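Local coordinates for TOG array regulator of axonemal microtubules protein 1 (Mus musculus, PDB 5DN7) that binds microtubules and promotes their polymerization through its TOG regions, the second of which is the HEAT-repeat solenoid described here, and takes part in ciliogenesis, at residues H155-V158 and R159-V163; K195-V198 and R199-A202; N119-V122 and I123-Y127; K129-L132 and K133-K136. All coordinates share one frame; numbering follows the deposited sequence. Where two conformers were deposited one is given.

Contact 1 of 4, residues H155-V158 and R159-V163; sequences HSRV and REEVV
The first turns of helix 156-172, in the predicted HEAT 7 repeat of this TOG domain, bring Arg159 back over Ser156 just past an N-cap made by His155. The imidazole accepts from Arg157 N through ND1 at 3.2 Å, the donor lying in the ring plane. With CG anti to its carbonyl carbon (chi1 -56°) and a bend at chi3, Arg159 doubles back toward the helix start and lays one guanidinium face over Ser156 CA, NH2 standing 3.5 Å from Ser156 CB. From there its NE reaches Asp193 in a salt bridge and NH1 bonds to the carbonyl of His153. A leucine here would probably leave Asp193 without its salt-bridge partner and uncover the backbone at Ser156. In the conformer described, Arg157 and, one turn later, Glu161 lie side by side, guanidinium and carboxylate planes stacked 15° apart with Glu161 CG over the guanidinium centre. Glu161 OE1 stays 4.1 Å from Arg157 NH2 and well out of its plane, so no N-H points at it and, besides the stacking, opposite charges merely lie near; OE1 bonds to Tyr127 OH. A water donates to Glu160 OE1 at 2.7 Å and more weakly to Ser156 O at 3.3 Å.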
loop_
_atom_site.group_PDB
_atom_site.type_symbol
_atom_site.label_atom_id
_atom_site.label_comp_id
_atom_site.label_asym_id
_atom_site.label_seq_id
_atom_site.Cartn_x
_atom_site.Cartn_y
_atom_site.Cartn_z
ATOM N N HIS A 155 -4.671 9.745 -10.119
ATOM C CA HIS A 155 -5.763 8.760 -10.091
ATOM C C HIS A 155 -6.375 8.698 -8.686
ATOM O O HIS A 155 -5.684 8.388 -7.718
ATOM C CB HIS A 155 -5.273 7.381 -10.529
ATOM C CG HIS A 155 -6.365 6.487 -11.040
ATOM N ND1 HIS A 155 -7.481 6.161 -10.290
ATOM C CD2 HIS A 155 -6.516 5.842 -12.225
ATOM C CE1 HIS A 155 -8.267 5.367 -10.991
ATOM N NE2 HIS A 155 -7.699 5.149 -12.167
ATOM N N SER A 156 -7.657 9.026 -8.564
ATOM C CA SER A 156 -8.291 9.060 -7.252
ATOM C C SER A 156 -8.360 7.681 -6.538
ATOM O O SER A 156 -8.419 7.631 -5.298
ATOM C CB SER A 156 -9.694 9.675 -7.359
ATOM O OG SER A 156 -10.521 8.943 -8.233
ATOM N N ARG A 157 -8.320 6.569 -7.270
ATOM C CA ARG A 157 -8.289 5.277 -6.578
ATOM C C ARG A 157 -6.939 5.061 -5.890
ATOM O O ARG A 157 -6.875 4.431 -4.830
ATOM C CB ARG A 157 -8.581 4.099 -7.511
ATOM C CG ARG A 157 -8.755 2.793 -6.720
ATOM C CD ARG A 157 -9.010 1.572 -7.585
ATOM N NE ARG A 157 -8.180 0.448 -7.160
ATOM C CZ ARG A 157 -8.460 -0.350 -6.134
ATOM N NH1 ARG A 157 -9.568 -0.153 -5.428
ATOM N NH2 ARG A 157 -7.639 -1.347 -5.821
ATOM N N VAL A 158 -5.866 5.591 -6.475
ATOM C CA VAL A 158 -4.555 5.554 -5.842
ATOM C C VAL A 158 -4.623 6.282 -4.509
ATOM O O VAL A 158 -4.193 5.749 -3.497
ATOM C CB VAL A 158 -3.458 6.192 -6.734
ATOM C CG1 VAL A 158 -2.175 6.434 -5.932
ATOM C CG2 VAL A 158 -3.191 5.302 -7.930
ATOM N N ARG A 159 -5.188 7.488 -4.515
ATOM C CA ARG A 159 -5.306 8.281 -3.292
ATOM C C ARG A 159 -6.139 7.545 -2.229
ATOM O O ARG A 159 -5.750 7.446 -1.044
ATOM C CB ARG A 159 -5.906 9.662 -3.618
ATOM C CG ARG A 159 -5.096 10.430 -4.702
ATOM C CD ARG A 159 -5.325 11.927 -4.679
ATOM N NE ARG A 159 -6.720 12.304 -4.898
ATOM C CZ ARG A 159 -7.309 12.367 -6.099
ATOM N NH1 ARG A 159 -6.631 12.059 -7.203
ATOM N NH2 ARG A 159 -8.586 12.738 -6.193
ATOM N N GLU A 160 -7.288 7.036 -2.675
ATOM C CA GLU A 160 -8.195 6.282 -1.818
ATOM C C GLU A 160 -7.485 5.113 -1.117
ATOM O O GLU A 160 -7.568 4.972 0.092
ATOM C CB GLU A 160 -9.376 5.756 -2.626
ATOM C CG GLU A 160 -10.546 5.302 -1.761
ATOM C CD GLU A 160 -11.579 4.432 -2.516
ATOM O OE1 GLU A 160 -11.724 4.551 -3.761
ATOM O OE2 GLU A 160 -12.262 3.630 -1.838
ATOM N N GLU A 161 -6.786 4.299 -1.905
ATOM C CA GLU A 161 -6.050 3.153 -1.396
ATOM C C GLU A 161 -4.839 3.511 -0.542
ATOM O O GLU A 161 -4.494 2.759 0.355
ATOM C CB GLU A 161 -5.605 2.277 -2.557
ATOM C CG GLU A 161 -6.762 1.484 -3.134
ATOM C CD GLU A 161 -7.416 0.592 -2.081
ATOM O OE1 GLU A 161 -6.934 -0.542 -1.870
ATOM O OE2 GLU A 161 -8.416 1.024 -1.465
ATOM N N VAL A 162 -4.184 4.640 -0.825
ATOM C CA VAL A 162 -3.155 5.149 0.072
ATOM C C VAL A 162 -3.759 5.348 1.459
ATOM O O VAL A 162 -3.211 4.877 2.482
ATOM C CB VAL A 162 -2.556 6.487 -0.427
ATOM C CG1 VAL A 162 -1.760 7.158 0.695
ATOM C CG2 VAL A 162 -1.675 6.254 -1.644
ATOM N N VAL A 163 -4.903 6.034 1.491
ATOM C CA VAL A 163 -5.541 6.250 2.784
ATOM C C VAL A 163 -5.944 4.905 3.447
ATOM O O VAL A 163 -5.729 4.701 4.648
ATOM C CB VAL A 163 -6.783 7.155 2.670
ATOM C CG1 VAL A 163 -7.346 7.459 4.068
ATOM C CG2 VAL A 163 -6.436 8.424 1.958
HETATM O O HOH W 1 -11.574 6.726 -5.365
#

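Contact 2 of 4, residues K195-V198 and R199-A202; sequences KRRV and RQAA
Arg196 meets both Arg199 and Gln200, one with its CA and CB, the other with its guanidinium. Arg199 sends CG away from its carbonyl carbon (chi1 -63°) and bends at chi3, which folds the chain back toward the helix start; one guanidinium face then covers Arg196 CA, and NH2 comes within 3.6 Å of Arg196 CB. The two arginine side chains cross at about a right angle, with Arg196 NE still 5.5 Å from Arg199 NH2, so the like charges stay apart. Arg199 NH1 is held by the carbonyl of Asp193. A leucine here would probably leave that carbonyl without this donor and strip the flat cover from Arg196 CA. Arg196 instead leaves with CG opposite its backbone N and runs alongside the extended Gln200, pointing the same way. Its bend at chi3 sets NH1 3.3 Å from Gln200 OE1 in a weak hydrogen bond of 136°, the guanidinium and amide planes being 79° apart. Gln200 N bonds to Arg196 O at 2.9 Å. Ala201 packs on Val163 of helix 156-172. Such i to i+3 and i to i+4 side-chain pairings are characteristic of an alpha-helix, here the first turns of helix 196-213 in the predicted HEAT 8 repeat.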
loop_
_atom_site.group_PDB
_atom_site.type_symbol
_atom_site.label_atom_id
_atom_site.label_comp_id
_atom_site.label_asym_id
_atom_site.label_seq_id
_atom_site.Cartn_x
_atom_site.Cartn_y
_atom_site.Cartn_z
ATOM N N LYS A 195 -12.878 13.943 -4.489
ATOM C CA LYS A 195 -13.612 12.693 -4.612
ATOM C C LYS A 195 -14.133 12.165 -3.273
ATOM O O LYS A 195 -13.384 11.961 -2.315
ATOM C CB LYS A 195 -12.739 11.636 -5.294
ATOM C CG LYS A 195 -12.206 12.078 -6.648
ATOM C CD LYS A 195 -13.341 12.405 -7.597
ATOM C CE LYS A 195 -14.171 11.175 -7.818
ATOM N NZ LYS A 195 -15.498 11.518 -8.383
ATOM N N ARG A 196 -15.433 11.912 -3.247
ATOM C CA ARG A 196 -16.137 11.503 -2.043
ATOM C C ARG A 196 -15.503 10.307 -1.325
ATOM O O ARG A 196 -15.411 10.309 -0.112
ATOM C CB ARG A 196 -17.603 11.192 -2.383
ATOM C CG ARG A 196 -18.411 10.762 -1.176
ATOM C CD ARG A 196 -19.910 10.910 -1.375
ATOM N NE ARG A 196 -20.402 10.141 -2.510
ATOM C CZ ARG A 196 -20.476 8.813 -2.552
ATOM N NH1 ARG A 196 -20.068 8.078 -1.523
ATOM N NH2 ARG A 196 -20.948 8.214 -3.636
ATOM N N ARG A 197 -15.062 9.305 -2.074
ATOM C CA ARG A 197 -14.482 8.084 -1.514
ATOM C C ARG A 197 -13.177 8.320 -0.763
ATOM O O ARG A 197 -12.851 7.626 0.228
ATOM C CB ARG A 197 -14.240 7.071 -2.631
ATOM C CG ARG A 197 -15.486 6.330 -3.046
ATOM C CD ARG A 197 -15.386 5.782 -4.466
ATOM N NE ARG A 197 -16.649 5.169 -4.850
ATOM C CZ ARG A 197 -16.932 4.717 -6.065
ATOM N NH1 ARG A 197 -16.034 4.800 -7.045
ATOM N NH2 ARG A 197 -18.123 4.175 -6.296
ATOM N N VAL A 198 -12.423 9.300 -1.248
ATOM C CA VAL A 198 -11.166 9.635 -0.618
ATOM C C VAL A 198 -11.493 10.313 0.696
ATOM O O VAL A 198 -10.904 9.995 1.712
ATOM C CB VAL A 198 -10.307 10.504 -1.531
ATOM C CG1 VAL A 198 -8.969 10.840 -0.879
ATOM C CG2 VAL A 198 -10.104 9.766 -2.850
ATOM N N ARG A 199 -12.483 11.194 0.685
ATOM C CA ARG A 199 -12.898 11.899 1.898
ATOM C C ARG A 199 -13.450 10.923 2.951
ATOM O O ARG A 199 -13.155 11.047 4.139
ATOM C CB ARG A 199 -13.941 12.985 1.564
ATOM C CG ARG A 199 -13.424 14.087 0.655
ATOM C CD ARG A 199 -14.378 15.293 0.602
ATOM N NE ARG A 199 -15.750 14.946 0.219
ATOM C CZ ARG A 199 -16.227 14.993 -1.024
ATOM N NH1 ARG A 199 -15.451 15.362 -2.035
ATOM N NH2 ARG A 199 -17.491 14.660 -1.266
ATOM N N GLN A 200 -14.247 9.958 2.500
ATOM C CA GLN A 200 -14.803 8.943 3.390
ATOM C C GLN A 200 -13.693 8.098 4.009
ATOM O O GLN A 200 -13.733 7.777 5.196
ATOM C CB GLN A 200 -15.787 8.047 2.634
ATOM C CG GLN A 200 -17.109 8.720 2.304
ATOM C CD GLN A 200 -18.044 7.816 1.523
ATOM O OE1 GLN A 200 -19.262 7.871 1.689
ATOM N NE2 GLN A 200 -17.475 6.978 0.665
ATOM N N ALA A 201 -12.702 7.750 3.195
ATOM C CA ALA A 201 -11.525 7.022 3.672
ATOM C C ALA A 201 -10.784 7.830 4.727
ATOM O O ALA A 201 -10.399 7.293 5.775
ATOM C CB ALA A 201 -10.600 6.677 2.523
ATOM N N ALA A 202 -10.599 9.122 4.452
ATOM C CA ALA A 202 -9.847 10.002 5.340
ATOM C C ALA A 202 -10.556 10.222 6.676
ATOM O O ALA A 202 -9.898 10.356 7.697
ATOM C CB ALA A 202 -9.578 11.354 4.665
#

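Contact 3 of 4, residues N119-V122 and I123-Y127; sequences NKLV and IKQEY
Leu121 and Gln125 face each other one turn apart at the start of helix 121-138, a helix of the predicted HEAT 6 repeat in the TOG solenoid. Three carbonyls at this end are taken up by i to i+4 bonds. Lys120, at the N-cap position, gives its O to Lys124 N at 3.0 Å, an almost straight bond of 177°; Leu121 O receives Gln125 N at 2.9 Å, and Val122 O receives Glu126 N at 3.1 Å. The side-chain polar groups look elsewhere for partners. Gln125 NE2 donates to Gln256 OE1, Glu126 OE2 forms a salt bridge with Lys129 further along the helix, and the Lys124 ammonium makes a cation-pi contact with Phe258. One face of the Tyr127 ring lies against Lys124 CA. Between the two segments, then, the side chains meet without a hydrogen bond between them, mostly by carbon. Gln125 has CG anti to its carbonyl carbon (chi1 -85°) and is extended beyond it, so its amide end lies beside Leu121 CD2. Ile123 turns CG1 toward the aliphatic base of Lys120, 4.1 Å from its CB. Closest of these side-chain meetings is Leu121 CD2 against Gln125 NE2, at 3.3 Å.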
loop_
_atom_site.group_PDB
_atom_site.type_symbol
_atom_site.label_atom_id
_atom_site.label_comp_id
_atom_site.label_asym_id
_atom_site.label_seq_id
_atom_site.Cartn_x
_atom_site.Cartn_y
_atom_site.Cartn_z
ATOM N N ASN A 119 -9.045 -1.778 -9.863
ATOM C CA ASN A 119 -10.106 -1.943 -8.896
ATOM C C ASN A 119 -10.541 -3.401 -8.727
ATOM O O ASN A 119 -11.730 -3.685 -8.619
ATOM C CB ASN A 119 -11.310 -1.087 -9.322
ATOM C CG ASN A 119 -12.311 -0.900 -8.208
ATOM O OD1 ASN A 119 -11.928 -0.737 -7.049
ATOM N ND2 ASN A 119 -13.605 -0.956 -8.539
ATOM N N LYS A 120 -9.594 -4.329 -8.722
ATOM C CA LYS A 120 -9.960 -5.739 -8.672
ATOM C C LYS A 120 -9.516 -6.376 -7.372
ATOM O O LYS A 120 -8.392 -6.156 -6.904
ATOM C CB LYS A 120 -9.379 -6.498 -9.872
ATOM C CG LYS A 120 -9.983 -6.046 -11.209
ATOM C CD LYS A 120 -9.391 -6.809 -12.376
ATOM C CE LYS A 120 -10.094 -6.455 -13.706
ATOM N NZ LYS A 120 -9.966 -5.014 -14.073
ATOM N N LEU A 121 -10.409 -7.168 -6.793
ATOM C CA LEU A 121 -10.131 -7.790 -5.525
ATOM C C LEU A 121 -8.898 -8.701 -5.571
ATOM O O LEU A 121 -8.133 -8.707 -4.615
ATOM C CB LEU A 121 -11.367 -8.562 -5.040
ATOM C CG LEU A 121 -11.320 -9.237 -3.671
ATOM C CD1 LEU A 121 -12.703 -9.212 -2.988
ATOM C CD2 LEU A 121 -10.828 -10.687 -3.809
ATOM N N VAL A 122 -8.678 -9.473 -6.634
ATOM C CA VAL A 122 -7.492 -10.365 -6.623
ATOM C C VAL A 122 -6.172 -9.545 -6.556
ATOM O O VAL A 122 -5.199 -9.861 -5.804
ATOM C CB VAL A 122 -7.475 -11.327 -7.856
ATOM C CG1 VAL A 122 -8.444 -12.504 -7.652
ATOM C CG2 VAL A 122 -7.781 -10.587 -9.127
ATOM N N ILE A 123 -6.185 -8.443 -7.300
ATOM C CA ILE A 123 -5.092 -7.497 -7.295
ATOM C C ILE A 123 -4.870 -6.942 -5.891
ATOM O O ILE A 123 -3.780 -7.066 -5.350
ATOM C CB ILE A 123 -5.350 -6.359 -8.296
ATOM C CG1 ILE A 123 -5.347 -6.925 -9.712
ATOM C CG2 ILE A 123 -4.314 -5.258 -8.159
ATOM C CD1 ILE A 123 -4.223 -7.887 -9.966
ATOM N N LYS A 124 -5.914 -6.357 -5.309
ATOM C CA LYS A 124 -5.863 -5.817 -3.954
ATOM C C LYS A 124 -5.382 -6.851 -2.913
ATOM O O LYS A 124 -4.624 -6.504 -2.000
ATOM C CB LYS A 124 -7.233 -5.265 -3.561
ATOM C CG LYS A 124 -7.272 -4.723 -2.149
ATOM C CD LYS A 124 -8.564 -3.969 -1.865
ATOM C CE LYS A 124 -8.696 -3.727 -0.361
ATOM N NZ LYS A 124 -10.083 -3.300 0.069
ATOM N N GLN A 125 -5.786 -8.112 -3.060
ATOM C CA GLN A 125 -5.256 -9.180 -2.206
ATOM C C GLN A 125 -3.726 -9.188 -2.265
ATOM O O GLN A 125 -3.027 -9.142 -1.223
ATOM C CB GLN A 125 -5.776 -10.556 -2.627
ATOM C CG GLN A 125 -7.114 -10.937 -2.051
ATOM C CD GLN A 125 -7.651 -12.232 -2.642
ATOM O OE1 GLN A 125 -7.043 -12.818 -3.547
ATOM N NE2 GLN A 125 -8.812 -12.671 -2.156
ATOM N N GLU A 126 -3.210 -9.241 -3.493
ATOM C CA GLU A 126 -1.755 -9.306 -3.595
ATOM C C GLU A 126 -1.041 -8.028 -3.122
ATOM O O GLU A 126 -0.022 -8.109 -2.406
ATOM C CB GLU A 126 -1.339 -9.649 -5.024
ATOM C CG GLU A 126 -1.868 -11.012 -5.460
ATOM C CD GLU A 126 -1.408 -12.134 -4.536
ATOM O OE1 GLU A 126 -0.274 -12.058 -4.009
ATOM O OE2 GLU A 126 -2.178 -13.099 -4.327
ATOM N N TYR A 127 -1.547 -6.846 -3.467
ATOM C CA TYR A 127 -0.760 -5.694 -3.041
ATOM C C TYR A 127 -0.898 -5.428 -1.537
ATOM O O TYR A 127 0.034 -4.901 -0.922
ATOM C CB TYR A 127 -1.056 -4.435 -3.874
ATOM C CG TYR A 127 -2.402 -3.756 -3.794
ATOM C CD1 TYR A 127 -2.862 -3.170 -2.615
ATOM C CD2 TYR A 127 -3.172 -3.598 -4.953
ATOM C CE1 TYR A 127 -4.084 -2.501 -2.578
ATOM C CE2 TYR A 127 -4.383 -2.935 -4.929
ATOM C CZ TYR A 127 -4.835 -2.387 -3.748
ATOM O OH TYR A 127 -6.045 -1.732 -3.747
#

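Contact 4 of 4, residues K129-L132 and K133-K136; sequences KIFL and KLMK
Phe131 and Leu134 both turn CG away from their own carbonyl carbons, at chi1 -80° and -70°, and this brings the phenyl ring and the leucine methyls together along one side of helix 121-138. Leu134 CD1 approaches the ring obliquely, 4.3 Å from Phe131 CD1. The same leucine also serves Ile130 one turn back, its branch point CG resting 4.3 Å from Ile130 CG2, so two side chains of the preceding turn share one partner. Met135 has its chain extended beyond CG, which lies over the backbone of the turn before, 3.3 Å from Phe131 O; its sulfur meets Leu132 loosely, with SD 4.5 Å from Leu132 CD2. Under this apolar layer the main chain is regularly bonded. Leu134 N donates to Ile130 O at 2.9 Å and 171°, Met135 N to Phe131 O at 2.9 Å, and comparable i to i+4 bonds link Lys133 to Lys129 and Lys136 to Leu132. The apolar residues reach several neighbours in the solenoid: Ile130 and Leu134 pack on helix 105-114, Phe131 and Met135 on both helix 140-148 and helix 156-172. Lys133 lies against Val94 and Ile95 of helix 80-97. The helix is thus amphipathic here. The four backbone amides of 133-136 and the carbonyls of 129-132 are paired with one another, and the buried side chains named here meet through apolar packing, consistent with this turn joining neighbouring helices mainly by shape.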
loop_
_atom_site.group_PDB
_atom_site.type_symbol
_atom_site.label_atom_id
_atom_site.label_comp_id
_atom_site.label_asym_id
_atom_site.label_seq_id
_atom_site.Cartn_x
_atom_site.Cartn_y
_atom_site.Cartn_z
ATOM N N LYS A 129 -0.982 -7.873 0.650
ATOM C CA LYS A 129 0.079 -8.765 1.159
ATOM C C LYS A 129 1.447 -8.089 1.100
ATOM O O LYS A 129 2.213 -8.059 2.101
ATOM C CB LYS A 129 0.130 -10.079 0.375
ATOM C CG LYS A 129 -1.011 -11.048 0.681
ATOM C CD LYS A 129 -1.040 -12.138 -0.387
ATOM C CE LYS A 129 -2.147 -13.131 -0.143
ATOM N NZ LYS A 129 -2.418 -13.875 -1.405
ATOM N N ILE A 130 1.750 -7.512 -0.066
ATOM C CA ILE A 130 3.049 -6.853 -0.212
ATOM C C ILE A 130 3.258 -5.722 0.808
ATOM O O ILE A 130 4.263 -5.712 1.527
ATOM C CB ILE A 130 3.246 -6.312 -1.633
ATOM C CG1 ILE A 130 3.383 -7.482 -2.601
ATOM C CG2 ILE A 130 4.515 -5.499 -1.706
ATOM C CD1 ILE A 130 2.968 -7.163 -4.005
ATOM N N PHE A 131 2.323 -4.779 0.888
ATOM C CA PHE A 131 2.495 -3.655 1.810
ATOM C C PHE A 131 2.620 -4.098 3.286
ATOM O O PHE A 131 3.387 -3.492 4.034
ATOM C CB PHE A 131 1.348 -2.641 1.660
ATOM C CG PHE A 131 1.512 -1.702 0.488
ATOM C CD1 PHE A 131 2.536 -0.772 0.472
ATOM C CD2 PHE A 131 0.643 -1.753 -0.598
ATOM C CE1 PHE A 131 2.700 0.089 -0.603
ATOM C CE2 PHE A 131 0.796 -0.883 -1.676
ATOM C CZ PHE A 131 1.836 0.039 -1.677
ATOM N N LEU A 132 1.876 -5.133 3.698
ATOM C CA LEU A 132 1.981 -5.591 5.072
ATOM C C LEU A 132 3.335 -6.231 5.322
ATOM O O LEU A 132 3.933 -6.032 6.399
ATOM C CB LEU A 132 0.857 -6.572 5.427
ATOM C CG LEU A 132 -0.488 -5.862 5.634
ATOM C CD1 LEU A 132 -1.686 -6.828 5.565
ATOM C CD2 LEU A 132 -0.462 -5.092 6.946
ATOM N N LYS A 133 3.835 -6.989 4.344
ATOM C CA LYS A 133 5.190 -7.529 4.487
ATOM C C LYS A 133 6.230 -6.389 4.638
ATOM O O LYS A 133 7.090 -6.415 5.544
ATOM C CB LYS A 133 5.541 -8.424 3.297
ATOM C CG LYS A 133 6.761 -9.295 3.531
ATOM C CD LYS A 133 6.527 -10.216 4.733
ATOM C CE LYS A 133 7.703 -11.133 5.019
ATOM N NZ LYS A 133 7.221 -12.338 5.792
ATOM N N LEU A 134 6.125 -5.389 3.757
ATOM C CA LEU A 134 7.012 -4.234 3.814
ATOM C C LEU A 134 6.983 -3.604 5.199
ATOM O O LEU A 134 8.027 -3.354 5.784
ATOM C CB LEU A 134 6.645 -3.181 2.767
ATOM C CG LEU A 134 6.893 -3.485 1.283
ATOM C CD1 LEU A 134 6.545 -2.265 0.438
ATOM C CD2 LEU A 134 8.321 -3.943 1.014
ATOM N N MET A 135 5.786 -3.358 5.723
ATOM C CA MET A 135 5.683 -2.747 7.046
ATOM C C MET A 135 6.301 -3.608 8.127
ATOM O O MET A 135 6.883 -3.093 9.079
ATOM C CB MET A 135 4.237 -2.475 7.409
ATOM C CG MET A 135 3.626 -1.404 6.580
ATOM S SD MET A 135 1.889 -1.291 6.919
ATOM C CE MET A 135 1.545 -0.056 5.679
ATOM N N LYS A 136 6.131 -4.918 7.990
ATOM C CA LYS A 136 6.715 -5.847 8.936
ATOM C C LYS A 136 8.241 -5.755 8.924
ATOM O O LYS A 136 8.881 -5.858 9.963
ATOM C CB LYS A 136 6.284 -7.272 8.618
ATOM C CG LYS A 136 6.740 -8.293 9.658
ATOM C CD LYS A 136 6.977 -9.666 9.038
ATOM C CE LYS A 136 5.818 -10.079 8.141
ATOM N NZ LYS A 136 4.487 -9.986 8.815
#

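Contacts 1, 2 and 3 all lie at helix starts in successive predicted HEAT repeats. Side-chain chemistry is mainly polar in contacts 1 and 2 and mixed in contact 3; contact 4, further along the helix that contact 3 begins, is the most apolar. With four buried residues it is the core member, its centre about 8 Å from the centre of the chain, against about 16 Å for contact 2, which lies furthest out with three exposed residues. Contacts 1 and 2 share a folded-back arginine and touch directly, Ser156 CB lying 3.5 Å from Lys195 CG. Contact 1 also meets contact 3, through Glu161 and Tyr127, but not contact 4, whose side chains pack on a later part of helix 156-172.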